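Local coordinates for protein lectin 2 (Agrocybe aegerita, PDB 4TQJ) that binds carbohydrate as a fungal lectin, specifically recognising non-reducing terminal N-acetylglucosamine, at residues 10-14 against 397-401; 74-78 against 117-121. The protein carries 1 engineered substitution. All blocks are in the same frame, centred on the assembly; numbering follows the deposited sequence.

Contact 1 (10-14 against 397-401)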
loop_
_atom_site.group_PDB
_atom_site.type_symbol
_atom_site.label_atom_id
_atom_site.label_comp_id
_atom_site.label_asym_id
_atom_site.label_seq_id
_atom_site.Cartn_x
_atom_site.Cartn_y
_atom_site.Cartn_z
ATOM N N PRO A 10 7.442 -19.560 -2.207
ATOM C CA PRO A 10 7.193 -19.600 -0.767
ATOM C C PRO A 10 6.505 -18.339 -0.230
ATOM O O PRO A 10 5.988 -18.360 0.897
ATOM C CB PRO A 10 8.603 -19.738 -0.188
ATOM C CG PRO A 10 9.467 -19.094 -1.203
ATOM C CD PRO A 10 8.882 -19.504 -2.511
ATOM N N ILE A 11 6.507 -17.266 -1.021
ATOM C CA ILE A 11 5.915 -15.985 -0.628
ATOM C C ILE A 11 4.597 -15.759 -1.357
ATOM O O ILE A 11 4.585 -15.514 -2.571
ATOM C CB ILE A 11 6.840 -14.801 -0.969
ATOM C CG1 ILE A 11 8.202 -14.968 -0.296
ATOM C CG2 ILE A 11 6.193 -13.489 -0.539
ATOM C CD1 ILE A 11 9.218 -13.946 -0.727
ATOM N N PRO A 12 3.481 -15.848 -0.628
ATOM C CA PRO A 12 2.171 -15.613 -1.238
ATOM C C PRO A 12 2.079 -14.166 -1.712
ATOM O O PRO A 12 2.580 -13.266 -1.040
ATOM C CB PRO A 12 1.191 -15.853 -0.081
ATOM C CG PRO A 12 1.958 -16.625 0.925
ATOM C CD PRO A 12 3.367 -16.116 0.815
ATOM N N VAL A 13 1.480 -13.968 -2.878
ATOM C CA VAL A 13 1.265 -12.649 -3.426
ATOM C C VAL A 13 -0.238 -12.515 -3.621
ATOM O O VAL A 13 -0.893 -13.444 -4.089
ATOM C CB VAL A 13 1.991 -12.488 -4.770
ATOM C CG1 VAL A 13 1.670 -11.141 -5.384
ATOM C CG2 VAL A 13 3.509 -12.672 -4.591
ATOM N N ALA A 14 -0.795 -11.373 -3.246
ATOM C CA ALA A 14 -2.244 -11.202 -3.314
ATOM C C ALA A 14 -2.718 -11.308 -4.770
ATOM O O ALA A 14 -2.070 -10.776 -5.677
ATOM C CB ALA A 14 -2.631 -9.872 -2.720
ATOM N N TRP A 397 12.004 -11.751 -5.685
ATOM C CA TRP A 397 10.641 -12.173 -5.467
ATOM C C TRP A 397 9.709 -11.014 -5.811
ATOM O O TRP A 397 10.094 -9.840 -5.719
ATOM C CB TRP A 397 10.411 -12.494 -3.990
ATOM C CG TRP A 397 11.264 -13.565 -3.344
ATOM C CD1 TRP A 397 12.099 -13.406 -2.269
ATOM C CD2 TRP A 397 11.305 -14.962 -3.675
ATOM N NE1 TRP A 397 12.664 -14.606 -1.924
ATOM C CE2 TRP A 397 12.196 -15.578 -2.769
ATOM C CE3 TRP A 397 10.680 -15.749 -4.650
ATOM C CZ2 TRP A 397 12.482 -16.940 -2.816
ATOM C CZ3 TRP A 397 10.966 -17.100 -4.698
ATOM C CH2 TRP A 397 11.861 -17.682 -3.789
ATOM N N MET A 398 8.480 -11.338 -6.184
ATOM C CA MET A 398 7.398 -10.371 -6.092
ATOM C C MET A 398 6.765 -10.552 -4.711
ATOM O O MET A 398 6.699 -11.671 -4.206
ATOM C CB MET A 398 6.358 -10.587 -7.195
ATOM C CG MET A 398 6.927 -10.515 -8.615
ATOM S SD MET A 398 7.740 -8.943 -9.010
ATOM C CE MET A 398 6.422 -7.761 -8.730
ATOM N N ALA A 399 6.322 -9.453 -4.098
ATOM C CA ALA A 399 5.653 -9.497 -2.797
ATOM C C ALA A 399 4.829 -8.231 -2.587
ATOM O O ALA A 399 5.128 -7.199 -3.164
ATOM C CB ALA A 399 6.670 -9.647 -1.676
ATOM N N ASN A 400 3.778 -8.316 -1.778
ATOM C CA ASN A 400 3.024 -7.123 -1.410
ATOM C C ASN A 400 3.575 -6.568 -0.102
ATOM O O ASN A 400 3.283 -7.065 0.988
ATOM C CB ASN A 400 1.528 -7.417 -1.299
ATOM C CG ASN A 400 0.979 -8.119 -2.536
ATOM O OD1 ASN A 400 0.989 -9.345 -2.619
ATOM N ND2 ASN A 400 0.499 -7.344 -3.496
ATOM N N LEU A 401 4.408 -5.548 -0.219
ATOM C CA LEU A 401 5.022 -4.955 0.956
ATOM C C LEU A 401 3.971 -4.425 1.916
ATOM O O LEU A 401 4.133 -4.502 3.123
ATOM C CB LEU A 401 5.982 -3.856 0.531
ATOM C CG LEU A 401 7.168 -4.489 -0.192
ATOM C CD1 LEU A 401 8.039 -3.439 -0.832
ATOM C CD2 LEU A 401 7.959 -5.318 0.807
HETATM O O HOH W 1 6.331 -14.474 -4.238
HETATM O O HOH W 2 3.499 -10.805 -0.442
HETATM O O HOH W 3 -0.805 -8.277 -5.943
#
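The backbone of P10 to A14 runs at 36° to that of W397 to N400, with the CA of V13 5.4 Å from the CA of A399, close alongside but with no backbone-to-backbone pairing. The contact lies beside the closure of a β-propeller: strand 395-399, from the C-terminal end of the chain, pairs with strand 20-25 and completes as inner strand a blade begun near the N-terminus, and the loop 10-14 packs against this last strand. I11 provides the apolar anchor. With CG1 beside its backbone N (chi1 -57°), its CD1 comes down over one face of the W397 indole and sits 3.4 Å from the centroid of the five-membered ring, a CH-π contact. The branch methyl CG2 turns instead to A399, 4.0 Å from its CB. At the six-membered end of the same indole, P10 crosses at about a right angle and sets CD 3.7 Å from W397 CH2, while W397 NE1 is held by the carbonyl of R61. Further along, V13 CG2 rests 3.4 Å from the backbone O of M398. Waters bridge the two backbones: one donates to I11 O with one hydrogen and to M398 O with the other, and another links P12 O to the N-H of N400. The direct polar tie is A14 N to N400 OD1, 2.8 Å long and nearly straight at 169°, though the donor is tilted out of the carbonyl plane. The other end of this amide is also engaged, fixing its flip: N400 ND2 donates over 2.9 Å to a water that in turn donates to A14 O.

Contact 2 (74-78 against 117-121)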
loop_
_atom_site.group_PDB
_atom_site.type_symbol
_atom_site.label_atom_id
_atom_site.label_comp_id
_atom_site.label_asym_id
_atom_site.label_seq_id
_atom_site.Cartn_x
_atom_site.Cartn_y
_atom_site.Cartn_z
ATOM N N ILE A 74 11.967 -8.120 6.028
ATOM C CA ILE A 74 12.982 -8.976 5.437
ATOM C C ILE A 74 13.367 -10.047 6.427
ATOM O O ILE A 74 13.693 -9.747 7.573
ATOM C CB ILE A 74 14.254 -8.193 5.106
ATOM C CG1 ILE A 74 13.918 -6.943 4.295
ATOM C CG2 ILE A 74 15.243 -9.078 4.369
ATOM C CD1 ILE A 74 13.295 -7.232 2.980
ATOM N N VAL A 75 13.334 -11.304 5.988
ATOM C CA VAL A 75 13.699 -12.409 6.855
ATOM C C VAL A 75 14.765 -13.271 6.187
ATOM O O VAL A 75 14.609 -13.688 5.036
ATOM C CB VAL A 75 12.488 -13.291 7.187
ATOM C CG1 VAL A 75 12.888 -14.357 8.186
ATOM C CG2 VAL A 75 11.318 -12.453 7.706
ATOM N N GLY A 76 15.855 -13.517 6.906
ATOM C CA GLY A 76 16.938 -14.329 6.401
ATOM C C GLY A 76 17.238 -15.476 7.338
ATOM O O GLY A 76 17.369 -15.277 8.550
ATOM N N PHE A 77 17.328 -16.683 6.784
ATOM C CA PHE A 77 17.738 -17.850 7.555
ATOM C C PHE A 77 19.233 -18.008 7.338
ATOM O O PHE A 77 19.657 -18.596 6.346
ATOM C CB PHE A 77 16.979 -19.111 7.104
ATOM C CG PHE A 77 15.507 -19.077 7.415
ATOM C CD1 PHE A 77 14.998 -19.773 8.506
ATOM C CD2 PHE A 77 14.631 -18.342 6.627
ATOM C CE1 PHE A 77 13.642 -19.746 8.799
ATOM C CE2 PHE A 77 13.271 -18.298 6.919
ATOM C CZ PHE A 77 12.779 -19.002 8.014
ATOM N N GLY A 78 20.022 -17.450 8.257
ATOM C CA GLY A 78 21.471 -17.449 8.150
ATOM C C GLY A 78 22.117 -18.687 8.737
ATOM O O GLY A 78 21.499 -19.747 8.788
ATOM N N LEU A 117 13.077 -27.643 3.927
ATOM C CA LEU A 117 12.316 -26.475 3.495
ATOM C C LEU A 117 12.037 -25.605 4.705
ATOM O O LEU A 117 11.673 -26.120 5.753
ATOM C CB LEU A 117 10.975 -26.903 2.894
ATOM C CG LEU A 117 11.084 -27.809 1.668
ATOM C CD1 LEU A 117 9.766 -28.537 1.397
ATOM C CD2 LEU A 117 11.522 -26.977 0.475
ATOM N N ARG A 118 12.185 -24.293 4.548
ATOM C CA ARG A 118 11.830 -23.339 5.587
ATOM C C ARG A 118 10.879 -22.294 5.025
ATOM O O ARG A 118 11.180 -21.658 4.023
ATOM C CB ARG A 118 13.092 -22.687 6.173
ATOM C CG ARG A 118 13.798 -23.577 7.203
ATOM C CD ARG A 118 15.284 -23.230 7.392
ATOM N NE ARG A 118 16.092 -23.569 6.225
ATOM C CZ ARG A 118 17.396 -23.327 6.122
ATOM N NH1 ARG A 118 18.046 -22.764 7.127
ATOM N NH2 ARG A 118 18.058 -23.662 5.019
ATOM N N TYR A 119 9.732 -22.133 5.676
ATOM C CA TYR A 119 8.683 -21.210 5.241
ATOM C C TYR A 119 8.312 -20.270 6.371
ATOM O O TYR A 119 8.583 -20.550 7.540
ATOM C CB TYR A 119 7.410 -21.976 4.893
ATOM C CG TYR A 119 7.473 -22.913 3.703
ATOM C CD1 TYR A 119 8.186 -22.589 2.559
ATOM C CD2 TYR A 119 6.776 -24.114 3.720
ATOM C CE1 TYR A 119 8.219 -23.464 1.465
ATOM C CE2 TYR A 119 6.798 -24.977 2.642
ATOM C CZ TYR A 119 7.521 -24.656 1.522
ATOM O OH TYR A 119 7.519 -25.519 0.445
ATOM N N LEU A 120 7.666 -19.168 6.016
ATOM C CA LEU A 120 7.062 -18.261 6.989
ATOM C C LEU A 120 5.577 -18.172 6.703
ATOM O O LEU A 120 5.179 -17.888 5.576
ATOM C CB LEU A 120 7.683 -16.872 6.875
ATOM C CG LEU A 120 9.174 -16.853 7.192
ATOM C CD1 LEU A 120 9.865 -15.634 6.574
ATOM C CD2 LEU A 120 9.397 -16.942 8.695
ATOM N N ALA A 121 4.758 -18.412 7.722
ATOM C CA ALA A 121 3.314 -18.490 7.520
ATOM C C ALA A 121 2.532 -18.263 8.815
ATOM O O ALA A 121 2.936 -18.708 9.883
ATOM C CB ALA A 121 2.945 -19.848 6.914
HETATM O O HOH W 4 20.591 -21.545 6.692
#
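The side chains of F77 and R118 lie alongside each other, head to tail, between two neighbouring blades of the β-propeller. Strand 73-77 is the second strand of its blade and strand 117-121 the innermost of the next; their directions differ by 156°, and with axes 9.5 Å apart at closest they meet through side chains, as facing sheets do. R118 can be followed outward from its backbone. Its CB lies over one face of the F77 ring, 4.1 Å from the centroid, in a CH-π contact. CG continues past the CD1-CE1 side of the ring at 4.2 Å from either atom, and CD draws nearest, 3.6 Å from F77 CD1. The chain bends at chi3 (-69°) and runs on toward the base of the phenylalanine, where NH1 is 3.8 Å from F77 CB. The guanidinium plane stands 62° from the ring, so the two are not stacked; the arginine meets the aromatic face with its aliphatic part. Toward the other end of the interface L120 divides its methyls. CD1 meets V75 tip to tip, 3.6 Å from CB and almost as near both valine methyls, whereas CD2 approaches F77 CZ obliquely. I131 of strand 130-134 also packs on both F77 and L120, and V60 on both F77 and R118, burying the layer. Among the touching residues of the two segments R118 alone is charged, and its tip has polar company: NH1 donates to the carbonyl of F104 and also, over 2.9 Å, to a water bound in turn to G78 O.

The two contacts have centres about 13 Å apart in one β-propeller. Along the chain the order is 10-14, 74-78, 117-121, 397-401, so the chain ends of contact 1 enclose contact 2. Contact 1 packs the N-terminal loop onto the strand that closes the ring, and contact 2 seals one blade-to-blade interface farther from the chain centre. Strand 60-64, inner strand of the blade that carries 73-77, is the element common to both: its L62 packs on P10, I11 and W397, its V60 and A64 on side chains of contact 2. The contacts also touch directly, P10 CB lying 4.0 Å from Y119 CD1, on the side of strand 117-121 turned away from 74-78.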